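Local structure of carbohydrate binding family 6 (Clostridium thermocellum, 5A8C) at residues H55-A59 against V296-N300; R93-W97 against K137-P143; V152-M158 against N183-V187; W159-G164 against F210-Y214. The protein hydrolyses alpha-L-arabinofuranosidic bonds, acting as a family 43 glycoside hydrolase built on a five-bladed beta-propeller. All coordinates share one frame; numbering follows the deposited sequence. Where two conformers were deposited one is given.

Contact 1 of 4, residues H55-A59 against V296-N300; sequences HDSDA and VYQRN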
loop_
_atom_site.group_PDB
_atom_site.type_symbol
_atom_site.label_atom_id
_atom_site.label_comp_id
_atom_site.label_asym_id
_atom_site.label_seq_id
_atom_site.Cartn_x
_atom_site.Cartn_y
_atom_site.Cartn_z
ATOM N N HIS A 55 9.121 2.523 -6.334
ATOM C CA HIS A 55 9.752 3.218 -7.466
ATOM C C HIS A 55 9.902 2.236 -8.629
ATOM O O HIS A 55 10.695 1.298 -8.549
ATOM C CB HIS A 55 11.079 3.746 -7.061
ATOM C CG HIS A 55 11.886 4.319 -8.204
ATOM N ND1 HIS A 55 11.478 4.991 -9.333
ATOM C CD2 HIS A 55 13.229 4.224 -8.303
ATOM C CE1 HIS A 55 12.562 5.273 -10.073
ATOM N NE2 HIS A 55 13.634 4.830 -9.454
ATOM N N ASP A 56 9.055 2.372 -9.647
ATOM C CA ASP A 56 9.183 1.608 -10.869
ATOM C C ASP A 56 10.389 2.143 -11.634
ATOM O O ASP A 56 10.327 3.252 -12.171
ATOM C CB ASP A 56 7.919 1.736 -11.763
ATOM C CG ASP A 56 6.785 0.790 -11.444
ATOM O OD1 ASP A 56 6.989 -0.271 -10.816
ATOM O OD2 ASP A 56 5.659 1.117 -11.930
ATOM N N SER A 57 11.465 1.391 -11.693
ATOM C CA SER A 57 12.654 1.841 -12.415
ATOM C C SER A 57 12.340 2.046 -13.894
ATOM O O SER A 57 11.502 1.365 -14.475
ATOM C CB SER A 57 13.760 0.824 -12.320
ATOM O OG SER A 57 14.114 0.594 -10.963
ATOM N N ASP A 58 13.002 3.015 -14.528
ATOM C CA ASP A 58 12.849 3.157 -15.953
ATOM C C ASP A 58 13.061 1.810 -16.642
ATOM O O ASP A 58 13.990 1.067 -16.315
ATOM C CB ASP A 58 13.847 4.184 -16.460
ATOM C CG ASP A 58 13.566 5.584 -15.928
ATOM O OD1 ASP A 58 12.456 5.888 -15.464
ATOM O OD2 ASP A 58 14.531 6.407 -15.983
ATOM N N ALA A 59 12.230 1.519 -17.620
ATOM C CA ALA A 59 12.238 0.222 -18.287
ATOM C C ALA A 59 13.578 -0.136 -18.883
ATOM O O ALA A 59 14.239 0.755 -19.433
ATOM C CB ALA A 59 11.154 0.143 -19.348
ATOM N N VAL A 296 3.578 -1.474 -18.664
ATOM C CA VAL A 296 3.353 -2.559 -17.707
ATOM C C VAL A 296 4.004 -2.296 -16.367
ATOM O O VAL A 296 3.391 -2.541 -15.315
ATOM C CB VAL A 296 3.750 -3.926 -18.299
ATOM C CG1 VAL A 296 3.613 -5.043 -17.264
ATOM C CG2 VAL A 296 2.912 -4.234 -19.498
ATOM N N TYR A 297 5.256 -1.863 -16.385
ATOM C CA TYR A 297 6.055 -1.621 -15.174
ATOM C C TYR A 297 6.482 -0.154 -15.094
ATOM O O TYR A 297 7.548 0.151 -14.533
ATOM C CB TYR A 297 7.288 -2.506 -15.116
ATOM C CG TYR A 297 6.946 -3.984 -15.199
ATOM C CD1 TYR A 297 6.301 -4.629 -14.160
ATOM C CD2 TYR A 297 7.260 -4.708 -16.321
ATOM C CE1 TYR A 297 5.987 -5.969 -14.215
ATOM C CE2 TYR A 297 6.933 -6.069 -16.407
ATOM C CZ TYR A 297 6.272 -6.658 -15.372
ATOM O OH TYR A 297 5.908 -8.002 -15.455
ATOM N N GLN A 298 5.675 0.763 -15.643
ATOM C CA GLN A 298 5.976 2.196 -15.591
ATOM C C GLN A 298 4.709 2.923 -15.224
ATOM O O GLN A 298 4.027 3.533 -16.055
ATOM C CB GLN A 298 6.613 2.699 -16.875
ATOM C CG GLN A 298 8.056 2.181 -17.018
ATOM C CD GLN A 298 8.794 2.649 -18.247
ATOM O OE1 GLN A 298 9.922 3.131 -18.137
ATOM N NE2 GLN A 298 8.218 2.411 -19.416
ATOM N N ARG A 299 4.372 2.882 -13.926
ATOM C CA ARG A 299 3.143 3.424 -13.363
ATOM C C ARG A 299 3.372 4.850 -12.849
ATOM O O ARG A 299 4.499 5.308 -12.725
ATOM C CB ARG A 299 2.647 2.494 -12.268
ATOM C CG ARG A 299 2.186 1.136 -12.805
ATOM C CD ARG A 299 2.074 0.072 -11.759
ATOM N NE ARG A 299 3.376 -0.480 -11.406
ATOM C CZ ARG A 299 3.513 -1.448 -10.507
ATOM N NH1 ARG A 299 2.462 -2.104 -10.047
ATOM N NH2 ARG A 299 4.709 -1.755 -10.051
ATOM N N ASN A 300 2.271 5.519 -12.498
ATOM C CA ASN A 300 2.360 6.805 -11.798
ATOM C C ASN A 300 1.276 6.896 -10.747
ATOM O O ASN A 300 0.129 6.449 -10.947
ATOM C CB ASN A 300 2.307 7.995 -12.758
ATOM C CG ASN A 300 1.024 8.011 -13.569
ATOM O OD1 ASN A 300 0.928 7.437 -14.647
ATOM N ND2 ASN A 300 0.008 8.689 -13.034
HETATM O O HOH W 1 10.029 -0.880 -14.019
#

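Contact 2 of 4, residues R93-W97 against K137-P143; sequences RDSRW and KDPLPGP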
loop_
_atom_site.group_PDB
_atom_site.type_symbol
_atom_site.label_atom_id
_atom_site.label_comp_id
_atom_site.label_asym_id
_atom_site.label_seq_id
_atom_site.Cartn_x
_atom_site.Cartn_y
_atom_site.Cartn_z
ATOM N N ARG A 93 20.912 -1.026 -0.137
ATOM C CA ARG A 93 21.749 -0.090 0.605
ATOM C C ARG A 93 21.389 -0.039 2.098
ATOM O O ARG A 93 22.219 0.267 2.933
ATOM C CB ARG A 93 21.569 1.298 -0.004
ATOM C CG ARG A 93 22.500 2.388 0.474
ATOM C CD ARG A 93 22.071 3.774 -0.014
ATOM N NE ARG A 93 20.766 4.126 0.525
ATOM C CZ ARG A 93 19.925 5.019 -0.015
ATOM N NH1 ARG A 93 20.288 5.762 -1.074
ATOM N NH2 ARG A 93 18.697 5.196 0.510
ATOM N N ASP A 94 20.098 -0.249 2.398
ATOM C CA ASP A 94 19.519 0.143 3.688
ATOM C C ASP A 94 18.984 -1.054 4.481
ATOM O O ASP A 94 18.446 -0.822 5.554
ATOM C CB ASP A 94 18.414 1.180 3.467
ATOM C CG ASP A 94 18.868 2.440 2.803
ATOM O OD1 ASP A 94 20.051 2.839 2.999
ATOM O OD2 ASP A 94 18.036 3.086 2.114
ATOM N N SER A 95 19.181 -2.279 4.004
ATOM C CA SER A 95 18.916 -3.484 4.725
ATOM C C SER A 95 20.077 -4.427 4.551
ATOM O O SER A 95 20.828 -4.343 3.570
ATOM C CB SER A 95 17.656 -4.175 4.267
ATOM O OG SER A 95 17.863 -4.930 3.115
ATOM N N ARG A 96 20.188 -5.383 5.464
ATOM C CA ARG A 96 21.234 -6.390 5.424
ATOM C C ARG A 96 20.822 -7.651 4.711
ATOM O O ARG A 96 21.680 -8.485 4.447
ATOM C CB ARG A 96 21.691 -6.706 6.827
ATOM C CG ARG A 96 22.453 -5.561 7.457
ATOM C CD ARG A 96 22.938 -5.923 8.832
ATOM N NE ARG A 96 21.883 -5.768 9.826
ATOM C CZ ARG A 96 21.780 -6.500 10.940
ATOM N NH1 ARG A 96 22.587 -7.510 11.148
ATOM N NH2 ARG A 96 20.911 -6.164 11.862
ATOM N N TRP A 97 19.553 -7.777 4.339
ATOM C CA TRP A 97 19.051 -9.048 3.845
ATOM C C TRP A 97 18.190 -8.955 2.583
ATOM O O TRP A 97 17.999 -9.948 1.923
ATOM C CB TRP A 97 18.251 -9.774 4.972
ATOM C CG TRP A 97 17.023 -8.968 5.358
ATOM C CD1 TRP A 97 16.941 -7.933 6.236
ATOM C CD2 TRP A 97 15.722 -9.069 4.775
ATOM N NE1 TRP A 97 15.684 -7.368 6.214
ATOM C CE2 TRP A 97 14.919 -8.046 5.325
ATOM C CE3 TRP A 97 15.139 -9.932 3.822
ATOM C CZ2 TRP A 97 13.598 -7.881 4.965
ATOM C CZ3 TRP A 97 13.817 -9.741 3.478
ATOM C CH2 TRP A 97 13.059 -8.714 4.033
ATOM N N LYS A 137 16.272 2.901 7.510
ATOM C CA LYS A 137 17.186 1.779 7.663
ATOM C C LYS A 137 16.450 0.634 8.319
ATOM O O LYS A 137 15.759 0.820 9.332
ATOM C CB LYS A 137 18.401 2.154 8.502
ATOM C CG LYS A 137 19.318 3.209 7.894
ATOM C CD LYS A 137 20.065 2.692 6.687
ATOM C CE LYS A 137 21.054 3.706 6.140
ATOM N NZ LYS A 137 21.845 3.104 5.032
ATOM N N ASP A 138 16.598 -0.571 7.773
ATOM C CA ASP A 138 16.023 -1.775 8.382
ATOM C C ASP A 138 16.976 -2.275 9.453
ATOM O O ASP A 138 18.128 -2.569 9.155
ATOM C CB ASP A 138 15.745 -2.821 7.292
ATOM C CG ASP A 138 15.177 -4.127 7.809
ATOM O OD1 ASP A 138 15.358 -4.454 8.977
ATOM O OD2 ASP A 138 14.447 -4.782 6.984
ATOM N N PRO A 139 16.531 -2.292 10.717
ATOM C CA PRO A 139 17.440 -2.662 11.834
ATOM C C PRO A 139 17.648 -4.145 12.005
ATOM O O PRO A 139 18.464 -4.521 12.846
ATOM C CB PRO A 139 16.710 -2.096 13.036
ATOM C CG PRO A 139 15.237 -2.279 12.682
ATOM C CD PRO A 139 15.165 -1.991 11.183
ATOM N N LEU A 140 16.945 -4.975 11.243
ATOM C CA LEU A 140 16.868 -6.400 11.554
ATOM C C LEU A 140 17.821 -7.211 10.671
ATOM O O LEU A 140 18.121 -6.845 9.529
ATOM C CB LEU A 140 15.442 -6.909 11.309
ATOM C CG LEU A 140 14.365 -6.248 12.148
ATOM C CD1 LEU A 140 13.014 -6.893 11.862
ATOM C CD2 LEU A 140 14.643 -6.179 13.623
ATOM N N PRO A 141 18.250 -8.368 11.160
ATOM C CA PRO A 141 19.117 -9.232 10.357
ATOM C C PRO A 141 18.380 -10.004 9.275
ATOM O O PRO A 141 19.026 -10.586 8.396
ATOM C CB PRO A 141 19.729 -10.173 11.398
ATOM C CG PRO A 141 18.703 -10.240 12.482
ATOM C CD PRO A 141 18.117 -8.864 12.549
ATOM N N GLY A 142 17.061 -10.071 9.359
ATOM C CA GLY A 142 16.245 -10.778 8.408
ATOM C C GLY A 142 14.858 -10.188 8.391
ATOM O O GLY A 142 14.582 -9.172 9.035
ATOM N N PRO A 143 13.965 -10.817 7.631
ATOM C CA PRO A 143 12.592 -10.285 7.527
ATOM C C PRO A 143 11.881 -10.245 8.860
ATOM O O PRO A 143 12.017 -11.156 9.691
ATOM C CB PRO A 143 11.931 -11.207 6.532
ATOM C CG PRO A 143 12.800 -12.360 6.369
ATOM C CD PRO A 143 14.172 -12.007 6.785
HETATM O O HOH W 2 23.453 0.972 6.089
HETATM O O HOH W 3 20.559 -1.553 7.440
HETATM O O HOH W 4 18.498 -4.960 7.685
HETATM O O HOH W 5 20.468 -3.367 10.420
#

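Contact 3 of 4, residues V152-M158 against N183-V187; sequences VQPAQNM and NNIRV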
loop_
_atom_site.group_PDB
_atom_site.type_symbol
_atom_site.label_atom_id
_atom_site.label_comp_id
_atom_site.label_asym_id
_atom_site.label_seq_id
_atom_site.Cartn_x
_atom_site.Cartn_y
_atom_site.Cartn_z
ATOM N N VAL A 152 1.741 -18.503 9.355
ATOM C CA VAL A 152 1.714 -18.242 7.921
ATOM C C VAL A 152 1.355 -19.476 7.124
ATOM O O VAL A 152 0.323 -19.540 6.430
ATOM C CB VAL A 152 3.016 -17.622 7.427
ATOM C CG1 VAL A 152 3.030 -17.500 5.928
ATOM C CG2 VAL A 152 3.186 -16.247 8.055
ATOM N N GLN A 153 2.173 -20.503 7.283
ATOM C CA GLN A 153 1.930 -21.775 6.603
ATOM C C GLN A 153 0.962 -22.577 7.443
ATOM O O GLN A 153 0.945 -22.388 8.638
ATOM C CB GLN A 153 3.254 -22.550 6.397
ATOM C CG GLN A 153 4.208 -21.780 5.510
ATOM C CD GLN A 153 5.357 -22.598 5.000
ATOM O OE1 GLN A 153 5.195 -23.422 4.087
ATOM N NE2 GLN A 153 6.536 -22.374 5.572
ATOM N N PRO A 154 0.193 -23.516 6.855
ATOM C CA PRO A 154 0.156 -23.834 5.412
ATOM C C PRO A 154 -0.479 -22.761 4.577
ATOM O O PRO A 154 -1.410 -22.068 5.004
ATOM C CB PRO A 154 -0.680 -25.118 5.321
ATOM C CG PRO A 154 -1.378 -25.221 6.622
ATOM C CD PRO A 154 -0.635 -24.439 7.645
ATOM N N ALA A 155 0.072 -22.567 3.393
ATOM C CA ALA A 155 -0.496 -21.643 2.504
ATOM C C ALA A 155 -0.218 -22.260 1.105
ATOM O O ALA A 155 0.823 -22.833 0.842
ATOM C CB ALA A 155 0.119 -20.279 2.729
ATOM N N GLN A 156 -1.160 -22.279 0.214
ATOM C CA GLN A 156 -0.761 -22.854 -1.036
ATOM C C GLN A 156 -0.866 -21.662 -1.886
ATOM O O GLN A 156 -1.783 -21.047 -1.752
ATOM C CB GLN A 156 -1.755 -23.932 -1.448
ATOM C CG GLN A 156 -2.025 -24.919 -0.414
ATOM C CD GLN A 156 -1.016 -26.052 -0.349
ATOM O OE1 GLN A 156 0.037 -26.005 -0.965
ATOM N NE2 GLN A 156 -1.364 -27.106 0.372
ATOM N N ASN A 157 0.144 -21.449 -2.693
ATOM C CA ASN A 157 0.225 -20.397 -3.706
ATOM C C ASN A 157 0.240 -18.978 -3.189
ATOM O O ASN A 157 0.030 -18.063 -3.918
ATOM C CB ASN A 157 -1.005 -20.596 -4.563
ATOM C CG ASN A 157 -0.985 -21.978 -5.222
ATOM O OD1 ASN A 157 0.060 -22.382 -5.682
ATOM N ND2 ASN A 157 -2.079 -22.621 -5.324
ATOM N N MET A 158 0.491 -18.844 -1.895
ATOM C CA MET A 158 0.507 -17.460 -1.348
ATOM C C MET A 158 1.694 -16.634 -1.817
ATOM O O MET A 158 2.775 -17.112 -1.994
ATOM C CB MET A 158 0.477 -17.412 0.202
ATOM C CG MET A 158 0.432 -16.001 0.980
ATOM S SD MET A 158 0.910 -16.302 2.685
ATOM C CE MET A 158 -0.709 -16.376 2.781
ATOM N N ASN A 183 -8.309 -17.083 0.591
ATOM C CA ASN A 183 -7.912 -17.450 1.952
ATOM C C ASN A 183 -6.419 -17.252 2.202
ATOM O O ASN A 183 -5.889 -17.796 3.171
ATOM C CB ASN A 183 -8.319 -18.930 2.213
ATOM C CG ASN A 183 -9.754 -19.154 1.956
ATOM O OD1 ASN A 183 -10.618 -18.359 2.356
ATOM N ND2 ASN A 183 -10.054 -20.127 1.147
ATOM N N ASN A 184 -5.762 -16.482 1.338
ATOM C CA ASN A 184 -4.343 -16.208 1.439
ATOM C C ASN A 184 -4.048 -14.832 2.037
ATOM O O ASN A 184 -2.999 -14.254 1.755
ATOM C CB ASN A 184 -3.643 -16.407 0.078
ATOM C CG ASN A 184 -3.297 -17.869 -0.158
ATOM O OD1 ASN A 184 -3.241 -18.672 0.751
ATOM N ND2 ASN A 184 -3.003 -18.226 -1.387
ATOM N N ILE A 185 -4.931 -14.355 2.896
ATOM C CA ILE A 185 -4.665 -13.184 3.720
ATOM C C ILE A 185 -4.200 -13.672 5.084
ATOM O O ILE A 185 -4.720 -14.653 5.653
ATOM C CB ILE A 185 -5.945 -12.344 3.932
ATOM C CG1 ILE A 185 -6.637 -11.992 2.634
ATOM C CG2 ILE A 185 -5.619 -11.104 4.758
ATOM C CD1 ILE A 185 -8.064 -11.565 2.785
ATOM N N ARG A 186 -3.206 -12.993 5.627
ATOM C CA ARG A 186 -2.750 -13.217 6.990
ATOM C C ARG A 186 -2.722 -11.893 7.733
ATOM O O ARG A 186 -2.548 -10.830 7.133
ATOM C CB ARG A 186 -1.361 -13.845 7.006
ATOM C CG ARG A 186 -1.280 -15.214 6.356
ATOM C CD ARG A 186 -1.995 -16.310 7.126
ATOM N NE ARG A 186 -1.895 -17.621 6.486
ATOM C CZ ARG A 186 -2.676 -18.059 5.509
ATOM N NH1 ARG A 186 -3.648 -17.314 5.032
ATOM N NH2 ARG A 186 -2.502 -19.278 5.016
ATOM N N VAL A 187 -2.874 -11.958 9.048
ATOM C CA VAL A 187 -2.695 -10.800 9.899
ATOM C C VAL A 187 -1.944 -11.235 11.144
ATOM O O VAL A 187 -2.237 -12.275 11.737
ATOM C CB VAL A 187 -4.028 -10.078 10.213
ATOM C CG1 VAL A 187 -5.072 -11.007 10.861
ATOM C CG2 VAL A 187 -3.809 -8.847 11.045
HETATM O O HOH W 6 -3.685 -21.346 0.608
#

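Contact 4 of 4, residues W159-G164 against F210-Y214; sequences WLFDPG and FEAAY. With TRS (2-amino-2-hydroxymethyl-propane-1,3-diol), chain C.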
loop_
_atom_site.group_PDB
_atom_site.type_symbol
_atom_site.label_atom_id
_atom_site.label_comp_id
_atom_site.label_asym_id
_atom_site.label_seq_id
_atom_site.Cartn_x
_atom_site.Cartn_y
_atom_site.Cartn_z
ATOM N N TRP A 159 1.408 -15.338 -1.944
ATOM C CA TRP A 159 2.434 -14.342 -2.175
ATOM C C TRP A 159 2.626 -13.636 -0.839
ATOM O O TRP A 159 1.755 -12.950 -0.371
ATOM C CB TRP A 159 2.099 -13.363 -3.293
ATOM C CG TRP A 159 1.929 -13.988 -4.626
ATOM C CD1 TRP A 159 2.606 -15.048 -5.144
ATOM C CD2 TRP A 159 1.027 -13.539 -5.668
ATOM N NE1 TRP A 159 2.149 -15.328 -6.413
ATOM C CE2 TRP A 159 1.203 -14.399 -6.775
ATOM C CE3 TRP A 159 0.050 -12.520 -5.749
ATOM C CZ2 TRP A 159 0.454 -14.275 -7.948
ATOM C CZ3 TRP A 159 -0.679 -12.424 -6.905
ATOM C CH2 TRP A 159 -0.473 -13.282 -8.004
ATOM N N LEU A 160 3.798 -13.859 -0.236
ATOM C CA LEU A 160 4.040 -13.322 1.093
ATOM C C LEU A 160 4.579 -11.881 0.936
ATOM O O LEU A 160 5.785 -11.638 0.959
ATOM C CB LEU A 160 4.918 -14.249 1.892
ATOM C CG LEU A 160 4.895 -14.000 3.388
ATOM C CD1 LEU A 160 3.596 -14.459 3.940
ATOM C CD2 LEU A 160 5.905 -14.949 4.018
ATOM N N PHE A 161 3.655 -10.949 0.739
ATOM C CA PHE A 161 4.028 -9.605 0.381
ATOM C C PHE A 161 2.925 -8.617 0.726
ATOM O O PHE A 161 1.888 -8.950 1.327
ATOM C CB PHE A 161 4.536 -9.534 -1.075
ATOM C CG PHE A 161 3.539 -9.725 -2.178
ATOM C CD1 PHE A 161 2.145 -9.771 -2.016
ATOM C CD2 PHE A 161 4.027 -9.778 -3.478
ATOM C CE1 PHE A 161 1.297 -9.879 -3.077
ATOM C CE2 PHE A 161 3.160 -9.876 -4.561
ATOM C CZ PHE A 161 1.791 -9.889 -4.361
ATOM N N ASP A 162 3.139 -7.361 0.281
ATOM C CA ASP A 162 2.120 -6.316 0.285
ATOM C C ASP A 162 1.571 -6.009 1.699
ATOM O O ASP A 162 0.365 -6.066 1.937
ATOM C CB ASP A 162 0.995 -6.578 -0.714
ATOM C CG ASP A 162 1.358 -6.334 -2.178
ATOM O OD1 ASP A 162 2.548 -6.185 -2.501
ATOM O OD2 ASP A 162 0.373 -6.322 -2.956
ATOM N N PRO A 163 2.448 -5.643 2.620
ATOM C CA PRO A 163 1.992 -5.347 3.963
ATOM C C PRO A 163 1.068 -4.172 4.028
ATOM O O PRO A 163 1.229 -3.171 3.325
ATOM C CB PRO A 163 3.276 -5.026 4.722
ATOM C CG PRO A 163 4.208 -4.506 3.641
ATOM C CD PRO A 163 3.891 -5.356 2.460
ATOM N N GLY A 164 0.131 -4.219 4.968
ATOM C CA GLY A 164 -0.714 -3.100 5.363
ATOM C C GLY A 164 -0.783 -3.032 6.862
ATOM O O GLY A 164 -1.329 -3.951 7.472
ATOM N N PHE A 210 -6.506 -10.730 -4.109
ATOM C CA PHE A 210 -5.339 -10.883 -4.954
ATOM C C PHE A 210 -4.097 -10.274 -4.344
ATOM O O PHE A 210 -3.054 -10.929 -4.297
ATOM C CB PHE A 210 -5.641 -10.306 -6.362
ATOM C CG PHE A 210 -4.678 -10.653 -7.427
ATOM C CD1 PHE A 210 -4.547 -11.968 -7.894
ATOM C CD2 PHE A 210 -3.921 -9.660 -8.040
ATOM C CE1 PHE A 210 -3.698 -12.271 -8.957
ATOM C CE2 PHE A 210 -3.033 -9.954 -9.086
ATOM C CZ PHE A 210 -2.961 -11.244 -9.544
ATOM N N GLU A 211 -4.163 -8.997 -3.963
ATOM C CA GLU A 211 -2.980 -8.385 -3.335
ATOM C C GLU A 211 -3.447 -7.071 -2.651
ATOM O O GLU A 211 -4.647 -6.823 -2.573
ATOM C CB GLU A 211 -1.825 -8.208 -4.350
ATOM C CG GLU A 211 -2.242 -7.320 -5.461
ATOM C CD GLU A 211 -1.360 -7.406 -6.783
ATOM O OE1 GLU A 211 -0.202 -7.921 -6.827
ATOM O OE2 GLU A 211 -1.851 -6.723 -7.718
ATOM N N ALA A 212 -2.489 -6.311 -2.130
ATOM C CA ALA A 212 -2.801 -4.944 -1.670
ATOM C C ALA A 212 -3.655 -4.858 -0.409
ATOM O O ALA A 212 -4.371 -3.864 -0.233
ATOM C CB ALA A 212 -3.338 -4.043 -2.782
ATOM N N ALA A 213 -3.555 -5.825 0.500
ATOM C CA ALA A 213 -4.317 -5.749 1.752
ATOM C C ALA A 213 -4.102 -4.387 2.450
ATOM O O ALA A 213 -2.979 -3.914 2.605
ATOM C CB ALA A 213 -3.898 -6.865 2.696
ATOM N N TYR A 214 -5.191 -3.865 3.009
ATOM C CA TYR A 214 -5.143 -2.542 3.633
ATOM C C TYR A 214 -6.205 -2.476 4.708
ATOM O O TYR A 214 -7.322 -2.974 4.524
ATOM C CB TYR A 214 -5.362 -1.436 2.577
ATOM C CG TYR A 214 -5.001 -0.061 3.033
ATOM C CD1 TYR A 214 -3.718 0.403 2.903
ATOM C CD2 TYR A 214 -5.939 0.732 3.656
ATOM C CE1 TYR A 214 -3.393 1.706 3.327
ATOM C CE2 TYR A 214 -5.622 2.022 4.098
ATOM C CZ TYR A 214 -4.333 2.452 3.952
ATOM O OH TYR A 214 -4.012 3.745 4.362
HETATM C C TRS C . 2.737 -5.508 -6.598
HETATM C C1 TRS C . 3.126 -6.865 -6.023
HETATM C C2 TRS C . 1.966 -4.703 -5.562
HETATM C C3 TRS C . 3.986 -4.736 -7.106
HETATM N N TRS C . 1.822 -5.734 -7.779
HETATM O O1 TRS C . 3.913 -6.651 -4.855
HETATM O O2 TRS C . 0.655 -5.240 -5.360
HETATM O O3 TRS C . 3.684 -3.578 -7.823
HETATM O O HOH W 7 -1.022 -3.615 0.843
HETATM O O HOH W 8 -1.575 -7.980 0.886
#

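Contact 1 of 4, residues H55-A59 against V296-N300
Asp56 and Arg299 meet side-on in a two-pronged salt bridge. NH2 of Arg299 reaches OD1 of Asp56 at 2.8 Å in an almost straight bond (174°), while NE of Arg299 lies 2.8 Å from OD2 of Asp56. Each oxygen is met on its syn lone pair, and with the carboxylate only 13° from the guanidinium plane the two flat groups lock each other's rotation. OD2 also takes the backbone N of Arg299, 3.0 Å away, on its anti lone pair; a short acidic side chain suits a buried place where three N-H groups converge. At the edge of the contact Gln298, with CG beside its backbone N (chi1 -71°) and its chain extended beyond, carries OE1 to within 2.9 Å of Ala59 N, which lies well above the amide's carbonyl plane. Between these two grips a water donates to both Ser57 O and Tyr297 O, bridging two acceptors that could not bond to each other. In the five-bladed propeller, this joins strand 48-56 and the turn that follows it to the loop leading into strand 300-306. Farther out, Arg299 NH1 bonds to Asn266 and to a bound Tris molecule, so Asp56 is placed as a second-shell residue that would orient an arginine of the Tris-occupied pocket. The ring of Tyr297 packs edge-to-face with Tyr66, whose hydroxyl also bonds to the Tris.

Contact 2 of 4, residues R93-W97 against K137-P143
The end of the short helix 91-94 and the chain leaving it pack against an Asx turn in the long loop between strands 124-129 and 164-167 of the propeller. Asp138 sets that turn, its OD1 accepting from Leu140 N at 2.8 Å, and its own N bonds to Asp94 O at the helix end, 2.9 Å away. Asp94 is the hub of a salt-bridge network: Arg93 grips both its oxygens side-on, and Lys137 NZ reaches OD1 of Asp94 at 2.7 Å from the opposite face of the carboxylate, so one buried acid ties two flexible basic chains together. Arg96 lays its guanidinium over Pro141, with only a weak bond from NH2 to Pro139 O, and two waters bridge its backbone N and its NE to Asp138 O. Trp97 provides the broad surface. A chi1 of 64° turns one indole face to Gly142 and Pro143. Lacking a side chain, Gly142 can lay its CA on the five-membered ring, 3.8 Å from the centroid, in a CH-pi contact; the proline ring of Pro143 offers CD to the six-membered ring likewise. At the ring edge, NE1 of Trp97 donates to OD2 of Asp138 at 3.0 Å, meeting it from above the carboxylate plane, while Tyr117 OH bonds to the same oxygen.

Contact 3 of 4, residues V152-M158 against N183-V187
The loop 152-158, kinked by a cis peptide before Pro154, bows away from the start of strand 185-190 and approaches it at two places, Val152 beside Arg186 and Met158 beside Asn184; the CA atoms of Met158 and Asn184 are 5.7 Å apart. Arg186 fills the bow. Its chain bends at chi2 (-69°), and the guanidinium then clasps Val152 O with NE at 2.9 Å and NH2 at 3.2 Å, the oxygen lying close to the guanidinium plane. NH2 adds a weak bond to Pro154 O, while NH1 turns back to Asn183 O and Ile185 O in its own segment. A buried arginine thus spends its N-H groups on backbone carbonyls, a task suited to its many in-plane donors, and its orientation is fixed by them. Strand 185-190 belongs to the antiparallel sheet with strands 164-167 and 173-178, one blade of the propeller, so Arg186 fastens a long inter-strand loop to that blade. Over the centre of the guanidinium lies CE of Met158, 3.7 Å above the plane; the terminal methyl of an unbranched, flexible side chain can settle over the charged group, and it also touches Asn184 O at 3.3 Å. The amide of Asn184 closes the other end of the bow, with ND2 donating nearly straight to Gln156 O at 3.1 Å and also to Asn180 O.

Contact 4 of 4, residues W159-G164 against F210-Y214
Phe210 offers its ring face to the six-membered edge of Trp159 in a T-shaped stack, centroids 5.0 Å apart and planes at 81°; CH2 of Trp159 comes closest, 3.5 Å from CE1 of Phe210. The flat phenyl face accepts the C-H edge of the indole, and CB of Trp159 in turn supports one face of Phe161. At Glu211 the chain turns a corner. A chi1 of 61° tucks CG over its own backbone, and the extended chain beyond lets OE1 of Glu211 accept from N of a Tris molecule, probably from the crystallisation liquor, at 3.1 Å. Asp162 grips the same molecule, OD1 taking hydroxyl O1 and OD2 taking hydroxyl O2 at 2.7 Å, while Phe161 turns a ring face to O1. Family 43 enzymes carry three acidic residues at the centre of the propeller; Asp162, Glu211 and Asp39, all bonded to Tris, fit that pattern. Next, Ala212 N donates to the anti lone pair of Asp162 OD2 at 3.0 Å and so holds the carboxylate on the side away from its other oxygen. The CB of Ala212 points away, leaving its N-H for Asp162; this side chain is about 5 Å from the calcium ion. Ala213 N reaches Asp162 O through a water, and Ala213 O lies 3.7 Å from CA of Gly164, which lacks a side chain to hold the backbones apart. By Tyr214 the chain runs in strand 212-218, beside strand 221-228; just before it, Phe210 and Glu211 both face Ala227 in a classic beta bulge. Gly164 starts strand 164-167, paired with 173-178.

How the contacts relate
Contact 4 is the buried one, its centre about 8 Å from the centre of the chain, whereas the centres of contacts 1, 2 and 3 lie about 16 to 20 Å out and these contacts are only partly buried. Contacts 1 and 4 serve the same pocket: Arg299 from contact 1 and the two acids of contact 4 all bond to one Tris, although the contacts do not touch. Contacts 2, 3 and 4 draw on the same long loop between strands 124-129 and 164-167, and contacts 3 and 4 touch through Val152 and Leu160. Chemistry follows place: one coplanar acid-arginine pair in contact 1, a three-residue charge network with an indole in contact 2, an arginine satisfied by carbonyls in contact 3, and a T-shaped aromatic pair beside two ligand-bound acids in contact 4.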